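Local coordinates for protein cytochrome c551 (Achromobacter xylosoxidans, PDB 2ZON) that binds haem as a c-type cytochrome and probably shuttles single electrons between redox partners, at residues D[44-56]-D[72-86]. Residues are numbered along the deposited sequence; the frame is centred on the assembly and turned at random.
Sequences LAQGADALLATVL and EATLRAAVAYMMDAA. With HEM (protoporphyrin IX containing Fe), chain K.
Glu72 lays CG against CD2 of Leu52 at the start of helix 72-85, the C-terminal helix of a class I cytochrome c fold, which crosses helix 48-56 at 120° and shows how two helices can pack a largely apolar seam beside a haem, with charged groups kept to its outer edge. Leu75 is shared out by branches: CD1 lies 3.7 Å from Leu56 CD2, while CD2 turns to Val55 CG1 and the haem side-chain carbon CBB. Its CB takes CD1 of Leu52, whose side chain runs nearly at right angles to it. Arg76 spreads its guanidinium over CD2 of Leu52, with NH1 3.4 Å from that methyl. The rotation of the flat group is set at its rim: NH1 bonds Glu72 OE2 at 2.7 Å in a salt bridge within the helix, and two waters in the guanidinium plane link NE and NH1 to Asp49 OD1, a bridge between charges otherwise apart. Val79 points into the interface and divides its methyls, CG1 on Leu51 CB and CG2 on Val55 CG2, which itself sits 3.5 Å from haem CHB. Met82, on the haem side of the same helix, brings SD to CHB as well. Met83 meets Leu51 tip to tip, and Leu44 slides past it to reach Ala86. The bend at chi3 (88°) carries CE of Met83 under the first turn of helix 48-56, 3.7 Å from Ala48 N, with SD equally close to Ala48 CB.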
ATOM      1  N   LEU D  44     -25.048 -10.452 -37.953  1.00 30.10           N
ATOM      2  CA  LEU D  44     -26.089 -11.464 -38.062  1.00 30.45           C
ATOM      3  C   LEU D  44     -26.573 -11.611 -39.509  1.00 30.85           C
ATOM      4  O   LEU D  44     -26.842 -12.723 -39.978  1.00 30.50           O
ATOM      5  CB  LEU D  44     -27.257 -11.120 -37.135  1.00 30.41           C
ATOM      6  CG  LEU D  44     -27.260 -11.662 -35.700  1.00 31.12           C
ATOM      7  CD1 LEU D  44     -25.909 -11.554 -34.975  1.00 32.12           C
ATOM      8  CD2 LEU D  44     -28.369 -10.996 -34.895  1.00 30.57           C
ATOM      9  N   ALA D  45     -26.662 -10.480 -40.204  1.00 31.16           N
ATOM     10  CA  ALA D  45     -27.131 -10.444 -41.593  1.00 32.02           C
ATOM     11  C   ALA D  45     -26.130 -11.057 -42.585  1.00 32.37           C
ATOM     12  O   ALA D  45     -26.533 -11.570 -43.640  1.00 32.49           O
ATOM     13  CB  ALA D  45     -27.480  -9.026 -41.984  1.00 31.85           C
ATOM     14  N   GLN D  46     -24.837 -11.010 -42.244  1.00 32.39           N
ATOM     15  CA  GLN D  46     -23.792 -11.672 -43.036  1.00 32.62           C
ATOM     16  C   GLN D  46     -23.903 -13.189 -42.938  1.00 32.04           C
ATOM     17  O   GLN D  46     -23.536 -13.912 -43.874  1.00 32.37           O
ATOM     18  CB  GLN D  46     -22.400 -11.256 -42.558  1.00 32.51           C
ATOM     19  CG  GLN D  46     -22.060  -9.796 -42.767  1.00 33.85           C
ATOM     20  CD  GLN D  46     -20.677  -9.453 -42.249  1.00 33.60           C
ATOM     21  OE1 GLN D  46     -20.484  -8.419 -41.614  1.00 35.48           O
ATOM     22  NE2 GLN D  46     -19.705 -10.325 -42.513  1.00 35.40           N
ATOM     23  N   GLY D  47     -24.380 -13.666 -41.792  1.00 31.27           N
ATOM     24  CA  GLY D  47     -24.540 -15.088 -41.553  1.00 30.48           C
ATOM     25  C   GLY D  47     -23.333 -15.696 -40.866  1.00 29.79           C
ATOM     26  O   GLY D  47     -22.233 -15.117 -40.869  1.00 28.84           O
ATOM     27  N   ALA D  48     -23.548 -16.879 -40.294  1.00 29.04           N
ATOM     28  CA  ALA D  48     -22.558 -17.533 -39.446  1.00 28.67           C
ATOM     29  C   ALA D  48     -21.289 -17.966 -40.177  1.00 28.25           C
ATOM     30  O   ALA D  48     -20.193 -17.821 -39.636  1.00 27.95           O
ATOM     31  CB  ALA D  48     -23.187 -18.707 -38.705  1.00 28.55           C
ATOM     32  N   ASP D  49     -21.432 -18.496 -41.392  1.00 27.74           N
ATOM     33  CA  ASP D  49     -20.271 -18.942 -42.165  1.00 27.75           C
ATOM     34  C   ASP D  49     -19.286 -17.798 -42.439  1.00 26.87           C
ATOM     35  O   ASP D  49     -18.066 -17.970 -42.302  1.00 26.63           O
ATOM     36  CB  ASP D  49     -20.701 -19.600 -43.481  1.00 28.48           C
ATOM     37  CG  ASP D  49     -21.338 -20.962 -43.282  1.00 30.10           C
ATOM     38  OD1 ASP D  49     -21.184 -21.563 -42.196  1.00 31.96           O
ATOM     39  OD2 ASP D  49     -22.004 -21.438 -44.227  1.00 33.47           O
ATOM     40  N   ALA D  50     -19.817 -16.633 -42.810  1.00 25.54           N
ATOM     41  CA  ALA D  50     -18.979 -15.465 -43.089  1.00 24.42           C
ATOM     42  C   ALA D  50     -18.235 -15.002 -41.839  1.00 23.76           C
ATOM     43  O   ALA D  50     -17.041 -14.685 -41.903  1.00 22.85           O
ATOM     44  CB  ALA D  50     -19.822 -14.322 -43.670  1.00 24.45           C
ATOM     45  N   LEU D  51     -18.951 -14.959 -40.714  1.00 23.32           N
ATOM     46  CA  LEU D  51     -18.364 -14.556 -39.439  1.00 22.95           C
ATOM     47  C   LEU D  51     -17.246 -15.522 -39.032  1.00 22.89           C
ATOM     48  O   LEU D  51     -16.151 -15.088 -38.640  1.00 22.47           O
ATOM     49  CB  LEU D  51     -19.433 -14.474 -38.337  1.00 23.18           C
ATOM     50  CG  LEU D  51     -20.571 -13.466 -38.533  1.00 23.70           C
ATOM     51  CD1 LEU D  51     -21.465 -13.450 -37.293  1.00 22.59           C
ATOM     52  CD2 LEU D  51     -20.065 -12.050 -38.883  1.00 21.75           C
ATOM     53  N   LEU D  52     -17.515 -16.821 -39.159  1.00 22.52           N
ATOM     54  CA  LEU D  52     -16.519 -17.848 -38.842  1.00 22.68           C
ATOM     55  C   LEU D  52     -15.262 -17.698 -39.705  1.00 23.06           C
ATOM     56  O   LEU D  52     -14.142 -17.788 -39.193  1.00 22.92           O
ATOM     57  CB  LEU D  52     -17.105 -19.265 -38.953  1.00 22.56           C
ATOM     58  CG  LEU D  52     -16.130 -20.435 -38.721  1.00 23.33           C
ATOM     59  CD1 LEU D  52     -15.571 -20.451 -37.276  1.00 21.41           C
ATOM     60  CD2 LEU D  52     -16.797 -21.743 -39.026  1.00 22.46           C
ATOM     61  N   ALA D  53     -15.453 -17.435 -40.994  1.00 23.74           N
ATOM     62  CA  ALA D  53     -14.326 -17.193 -41.921  1.00 24.03           C
ATOM     63  C   ALA D  53     -13.465 -16.002 -41.499  1.00 24.33           C
ATOM     64  O   ALA D  53     -12.236 -16.038 -41.594  1.00 24.66           O
ATOM     65  CB  ALA D  53     -14.835 -17.010 -43.354  1.00 24.43           C
ATOM     66  N   THR D  54     -14.114 -14.947 -41.032  1.00 23.86           N
ATOM     67  CA  THR D  54     -13.400 -13.786 -40.515  1.00 24.14           C
ATOM     68  C   THR D  54     -12.583 -14.117 -39.258  1.00 24.37           C
ATOM     69  O   THR D  54     -11.452 -13.639 -39.104  1.00 24.52           O
ATOM     70  CB  THR D  54     -14.382 -12.632 -40.255  1.00 23.74           C
ATOM     71  OG1 THR D  54     -15.012 -12.290 -41.500  1.00 24.58           O
ATOM     72  CG2 THR D  54     -13.662 -11.402 -39.691  1.00 24.02           C
ATOM     73  N   VAL D  55     -13.157 -14.929 -38.364  1.00 24.10           N
ATOM     74  CA  VAL D  55     -12.475 -15.306 -37.114  1.00 24.05           C
ATOM     75  C   VAL D  55     -11.226 -16.118 -37.439  1.00 24.64           C
ATOM     76  O   VAL D  55     -10.145 -15.837 -36.924  1.00 24.24           O
ATOM     77  CB  VAL D  55     -13.417 -16.071 -36.149  1.00 24.12           C
ATOM     78  CG1 VAL D  55     -12.655 -16.663 -34.962  1.00 23.47           C
ATOM     79  CG2 VAL D  55     -14.522 -15.137 -35.655  1.00 23.31           C
ATOM     80  N   LEU D  56     -11.379 -17.091 -38.337  1.00 25.11           N
ATOM     81  CA  LEU D  56     -10.265 -17.943 -38.756  1.00 26.07           C
ATOM     82  C   LEU D  56      -9.121 -17.129 -39.362  1.00 26.66           C
ATOM     83  O   LEU D  56      -7.949 -17.331 -39.018  1.00 26.85           O
ATOM     84  CB  LEU D  56     -10.745 -18.981 -39.767  1.00 26.27           C
ATOM     85  CG  LEU D  56     -11.484 -20.202 -39.241  1.00 27.71           C
ATOM     86  CD1 LEU D  56     -12.015 -21.013 -40.419  1.00 28.17           C
ATOM     87  CD2 LEU D  56     -10.560 -21.060 -38.385  1.00 28.97           C
ATOM     88  N   GLU D  72     -12.006 -25.678 -35.803  1.00 18.65           N
ATOM     89  CA  GLU D  72     -13.049 -24.957 -36.515  1.00 19.34           C
ATOM     90  C   GLU D  72     -14.423 -25.154 -35.873  1.00 18.93           C
ATOM     91  O   GLU D  72     -15.184 -24.192 -35.735  1.00 18.23           O
ATOM     92  CB  GLU D  72     -13.043 -25.356 -37.999  1.00 20.00           C
ATOM     93  CG  GLU D  72     -13.919 -24.500 -38.897  1.00 23.55           C
ATOM     94  CD  GLU D  72     -14.165 -25.180 -40.238  1.00 29.49           C
ATOM     95  OE1 GLU D  72     -13.180 -25.365 -40.990  1.00 34.07           O
ATOM     96  OE2 GLU D  72     -15.322 -25.568 -40.514  1.00 32.09           O
ATOM     97  N   ALA D  73     -14.746 -26.390 -35.467  1.00 19.01           N
ATOM     98  CA  ALA D  73     -16.048 -26.649 -34.836  1.00 18.64           C
ATOM     99  C   ALA D  73     -16.235 -25.874 -33.524  1.00 18.30           C
ATOM    100  O   ALA D  73     -17.347 -25.422 -33.214  1.00 18.29           O
ATOM    101  CB  ALA D  73     -16.244 -28.144 -34.595  1.00 19.15           C
ATOM    102  N   THR D  74     -15.159 -25.750 -32.744  1.00 17.44           N
ATOM    103  CA  THR D  74     -15.260 -25.072 -31.459  1.00 16.61           C
ATOM    104  C   THR D  74     -15.398 -23.574 -31.740  1.00 16.89           C
ATOM    105  O   THR D  74     -16.186 -22.887 -31.097  1.00 15.92           O
ATOM    106  CB  THR D  74     -14.044 -25.355 -30.560  1.00 17.26           C
ATOM    107  OG1 THR D  74     -13.930 -26.769 -30.337  1.00 17.30           O
ATOM    108  CG2 THR D  74     -14.184 -24.648 -29.198  1.00 17.91           C
ATOM    109  N   LEU D  75     -14.610 -23.073 -32.700  1.00 16.68           N
ATOM    110  CA  LEU D  75     -14.750 -21.670 -33.112  1.00 17.30           C
ATOM    111  C   LEU D  75     -16.160 -21.378 -33.651  1.00 17.89           C
ATOM    112  O   LEU D  75     -16.734 -20.332 -33.348  1.00 17.84           O
ATOM    113  CB  LEU D  75     -13.677 -21.273 -34.143  1.00 17.53           C
ATOM    114  CG  LEU D  75     -12.231 -21.214 -33.639  1.00 17.09           C
ATOM    115  CD1 LEU D  75     -11.226 -21.205 -34.789  1.00 18.10           C
ATOM    116  CD2 LEU D  75     -12.002 -20.010 -32.757  1.00 18.39           C
ATOM    117  N   ARG D  76     -16.715 -22.292 -34.446  1.00 17.69           N
ATOM    118  CA  ARG D  76     -18.093 -22.125 -34.927  1.00 18.39           C
ATOM    119  C   ARG D  76     -19.068 -21.983 -33.761  1.00 17.85           C
ATOM    120  O   ARG D  76     -19.981 -21.136 -33.790  1.00 18.15           O
ATOM    121  CB  ARG D  76     -18.498 -23.302 -35.809  1.00 19.02           C
ATOM    122  CG  ARG D  76     -19.944 -23.235 -36.275  1.00 22.35           C
ATOM    123  CD  ARG D  76     -20.300 -24.404 -37.157  1.00 26.46           C
ATOM    124  NE  ARG D  76     -19.566 -24.314 -38.409  1.00 30.87           N
ATOM    125  CZ  ARG D  76     -18.498 -25.040 -38.714  1.00 33.28           C
ATOM    126  NH1 ARG D  76     -17.897 -24.855 -39.882  1.00 34.88           N
ATOM    127  NH2 ARG D  76     -18.031 -25.951 -37.860  1.00 35.63           N
ATOM    128  N   ALA D  77     -18.870 -22.825 -32.742  1.00 16.96           N
ATOM    129  CA  ALA D  77     -19.702 -22.821 -31.546  1.00 17.04           C
ATOM    130  C   ALA D  77     -19.584 -21.508 -30.763  1.00 16.54           C
ATOM    131  O   ALA D  77     -20.576 -21.023 -30.206  1.00 15.94           O
ATOM    132  CB  ALA D  77     -19.365 -24.022 -30.654  1.00 16.97           C
ATOM    133  N   ALA D  78     -18.380 -20.934 -30.726  1.00 15.67           N
ATOM    134  CA  ALA D  78     -18.177 -19.668 -30.031  1.00 15.88           C
ATOM    135  C   ALA D  78     -18.828 -18.525 -30.808  1.00 16.20           C
ATOM    136  O   ALA D  78     -19.448 -17.647 -30.206  1.00 16.32           O
ATOM    137  CB  ALA D  78     -16.675 -19.399 -29.793  1.00 15.11           C
ATOM    138  N   VAL D  79     -18.701 -18.555 -32.138  1.00 16.50           N
ATOM    139  CA  VAL D  79     -19.388 -17.585 -32.985  1.00 17.07           C
ATOM    140  C   VAL D  79     -20.900 -17.695 -32.729  1.00 17.73           C
ATOM    141  O   VAL D  79     -21.560 -16.675 -32.535  1.00 18.46           O
ATOM    142  CB  VAL D  79     -19.015 -17.702 -34.491  1.00 17.11           C
ATOM    143  CG1 VAL D  79     -19.943 -16.837 -35.354  1.00 17.50           C
ATOM    144  CG2 VAL D  79     -17.540 -17.284 -34.715  1.00 16.56           C
ATOM    145  N   ALA D  80     -21.418 -18.921 -32.668  1.00 17.47           N
ATOM    146  CA  ALA D  80     -22.838 -19.158 -32.421  1.00 18.19           C
ATOM    147  C   ALA D  80     -23.304 -18.576 -31.084  1.00 17.82           C
ATOM    148  O   ALA D  80     -24.380 -17.989 -31.005  1.00 18.64           O
ATOM    149  CB  ALA D  80     -23.163 -20.658 -32.522  1.00 18.34           C
ATOM    150  N   TYR D  81     -22.493 -18.736 -30.041  1.00 17.82           N
ATOM    151  CA  TYR D  81     -22.795 -18.180 -28.723  1.00 18.30           C
ATOM    152  C   TYR D  81     -22.866 -16.646 -28.801  1.00 18.65           C
ATOM    153  O   TYR D  81     -23.745 -16.004 -28.199  1.00 18.33           O
ATOM    154  CB  TYR D  81     -21.719 -18.613 -27.720  1.00 18.59           C
ATOM    155  CG  TYR D  81     -21.768 -17.871 -26.400  1.00 19.90           C
ATOM    156  CD1 TYR D  81     -22.745 -18.162 -25.439  1.00 21.18           C
ATOM    157  CD2 TYR D  81     -20.821 -16.890 -26.099  1.00 20.87           C
ATOM    158  CE1 TYR D  81     -22.773 -17.484 -24.209  1.00 20.89           C
ATOM    159  CE2 TYR D  81     -20.849 -16.216 -24.894  1.00 21.02           C
ATOM    160  CZ  TYR D  81     -21.823 -16.508 -23.956  1.00 21.25           C
ATOM    161  OH  TYR D  81     -21.816 -15.816 -22.760  1.00 22.97           O
ATOM    162  N   MET D  82     -21.928 -16.068 -29.547  1.00 18.85           N
ATOM    163  CA  MET D  82     -21.851 -14.609 -29.667  1.00 19.26           C
ATOM    164  C   MET D  82     -23.074 -14.056 -30.410  1.00 20.00           C
ATOM    165  O   MET D  82     -23.719 -13.108 -29.932  1.00 19.65           O
ATOM    166  CB  MET D  82     -20.524 -14.200 -30.305  1.00 19.62           C
ATOM    167  CG  MET D  82     -19.352 -14.538 -29.396  1.00 19.11           C
ATOM    168  SD  MET D  82     -17.753 -14.178 -30.135  1.00 19.84           S
ATOM    169  CE  MET D  82     -17.739 -12.384 -30.023  1.00 19.49           C
ATOM    170  N   MET D  83     -23.412 -14.686 -31.536  1.00 19.91           N
ATOM    171  CA  MET D  83     -24.620 -14.355 -32.301  1.00 21.75           C
ATOM    172  C   MET D  83     -25.881 -14.468 -31.422  1.00 21.79           C
ATOM    173  O   MET D  83     -26.714 -13.558 -31.408  1.00 22.51           O
ATOM    174  CB  MET D  83     -24.739 -15.267 -33.534  1.00 21.53           C
ATOM    175  CG  MET D  83     -23.648 -15.063 -34.592  1.00 21.88           C
ATOM    176  SD  MET D  83     -23.691 -16.235 -35.971  1.00 25.25           S
ATOM    177  CE  MET D  83     -24.802 -15.404 -37.110  1.00 24.00           C
ATOM    178  N   ASP D  84     -26.004 -15.574 -30.679  1.00 21.18           N
ATOM    179  CA  ASP D  84     -27.144 -15.810 -29.785  1.00 21.73           C
ATOM    180  C   ASP D  84     -27.346 -14.647 -28.793  1.00 21.56           C
ATOM    181  O   ASP D  84     -28.469 -14.193 -28.554  1.00 21.74           O
ATOM    182  CB  ASP D  84     -26.945 -17.138 -29.030  1.00 21.92           C
ATOM    183  CG  ASP D  84     -28.054 -17.430 -28.030  1.00 23.52           C
ATOM    184  OD1 ASP D  84     -29.087 -18.019 -28.421  1.00 26.49           O
ATOM    185  OD2 ASP D  84     -27.876 -17.096 -26.841  1.00 25.02           O
ATOM    186  N   ALA D  85     -26.251 -14.149 -28.234  1.00 21.98           N
ATOM    187  CA  ALA D  85     -26.326 -13.110 -27.202  1.00 22.50           C
ATOM    188  C   ALA D  85     -26.847 -11.774 -27.768  1.00 22.72           C
ATOM    189  O   ALA D  85     -27.290 -10.900 -27.019  1.00 23.13           O
ATOM    190  CB  ALA D  85     -24.954 -12.937 -26.523  1.00 22.47           C
ATOM    191  N   ALA D  86     -26.806 -11.648 -29.089  1.00 22.60           N
ATOM    192  CA  ALA D  86     -27.149 -10.418 -29.798  1.00 23.94           C
ATOM    193  C   ALA D  86     -28.582 -10.430 -30.324  1.00 24.69           C
ATOM    194  O   ALA D  86     -29.053  -9.436 -30.895  1.00 24.51           O
ATOM    195  CB  ALA D  86     -26.187 -10.206 -30.943  1.00 23.66           C
TER
HETATM  196  CHA HEM K 200     -14.635  -9.052 -34.714  1.00 19.61           C
HETATM  197  CHB HEM K 200     -15.531 -13.361 -32.776  1.00 19.71           C
HETATM  198  CHC HEM K 200     -11.392 -13.065 -30.370  1.00 19.53           C
HETATM  199  CHD HEM K 200     -11.150  -8.403 -31.454  1.00 21.13           C
HETATM  200  C1A HEM K 200     -15.265 -10.278 -34.490  1.00 20.60           C
HETATM  201  C2A HEM K 200     -16.371 -10.807 -35.159  1.00 19.78           C
HETATM  202  C3A HEM K 200     -16.609 -12.042 -34.593  1.00 19.23           C
HETATM  203  C4A HEM K 200     -15.660 -12.256 -33.605  1.00 19.33           C
HETATM  204  CMA HEM K 200     -17.716 -13.050 -34.954  1.00 20.52           C
HETATM  205  CAA HEM K 200     -17.145 -10.128 -36.284  1.00 21.49           C
HETATM  206  CBA HEM K 200     -16.429 -10.313 -37.606  1.00 25.94           C
HETATM  207  CGA HEM K 200     -16.438  -8.994 -38.378  1.00 28.57           C
HETATM  208  O1A HEM K 200     -16.148  -7.950 -37.754  1.00 30.76           O
HETATM  209  O2A HEM K 200     -16.746  -9.069 -39.577  1.00 31.07           O
HETATM  210  C1B HEM K 200     -14.439 -13.750 -32.008  1.00 19.59           C
HETATM  211  C2B HEM K 200     -14.216 -14.991 -31.439  1.00 17.36           C
HETATM  212  C3B HEM K 200     -13.017 -14.932 -30.759  1.00 17.94           C
HETATM  213  C4B HEM K 200     -12.564 -13.613 -30.891  1.00 18.88           C
HETATM  214  CMB HEM K 200     -15.150 -16.212 -31.626  1.00 16.23           C
HETATM  215  CAB HEM K 200     -12.392 -16.045 -29.916  1.00 18.94           C
HETATM  216  CBB HEM K 200     -12.195 -17.377 -30.664  1.00 19.62           C
HETATM  217  C1C HEM K 200     -10.924 -11.749 -30.374  1.00 19.09           C
HETATM  218  C2C HEM K 200      -9.834 -11.220 -29.684  1.00 19.93           C
HETATM  219  C3C HEM K 200      -9.731  -9.872 -29.991  1.00 19.47           C
HETATM  220  C4C HEM K 200     -10.797  -9.617 -30.865  1.00 20.77           C
HETATM  221  CMC HEM K 200      -8.928 -12.032 -28.745  1.00 20.16           C
HETATM  222  CAC HEM K 200      -8.713  -8.925 -29.351  1.00 19.05           C
HETATM  223  CBC HEM K 200      -7.223  -9.218 -29.567  1.00 17.49           C
HETATM  224  C1D HEM K 200     -12.017  -8.143 -32.514  1.00 20.16           C
HETATM  225  C2D HEM K 200     -12.126  -6.974 -33.267  1.00 20.55           C
HETATM  226  C3D HEM K 200     -13.119  -7.141 -34.207  1.00 20.99           C
HETATM  227  C4D HEM K 200     -13.615  -8.429 -34.004  1.00 20.41           C
HETATM  228  CMD HEM K 200     -11.265  -5.713 -33.072  1.00 20.79           C
HETATM  229  CAD HEM K 200     -13.581  -6.136 -35.286  1.00 23.13           C
HETATM  230  CBD HEM K 200     -12.638  -6.229 -36.498  1.00 25.68           C
HETATM  231  CGD HEM K 200     -12.575  -4.934 -37.336  1.00 29.32           C
HETATM  232  O1D HEM K 200     -13.657  -4.490 -37.777  1.00 30.74           O
HETATM  233  O2D HEM K 200     -11.446  -4.414 -37.525  1.00 31.23           O
HETATM  234  NA  HEM K 200     -14.868 -11.172 -33.567  1.00 17.87           N
HETATM  235  NB  HEM K 200     -13.423 -12.935 -31.660  1.00 16.88           N
HETATM  236  NC  HEM K 200     -11.491 -10.755 -31.077  1.00 18.79           N
HETATM  237  ND  HEM K 200     -12.932  -9.004 -32.989  1.00 19.32           N
HETATM  238 FE   HEM K 200     -13.222 -10.952 -32.327  1.00 19.40          FE
HETATM  239  O   HOH W   1     -20.978 -21.985 -39.400  1.00 41.53           O
HETATM  240  O   HOH W   2     -18.745 -22.786 -41.534  1.00 43.60           O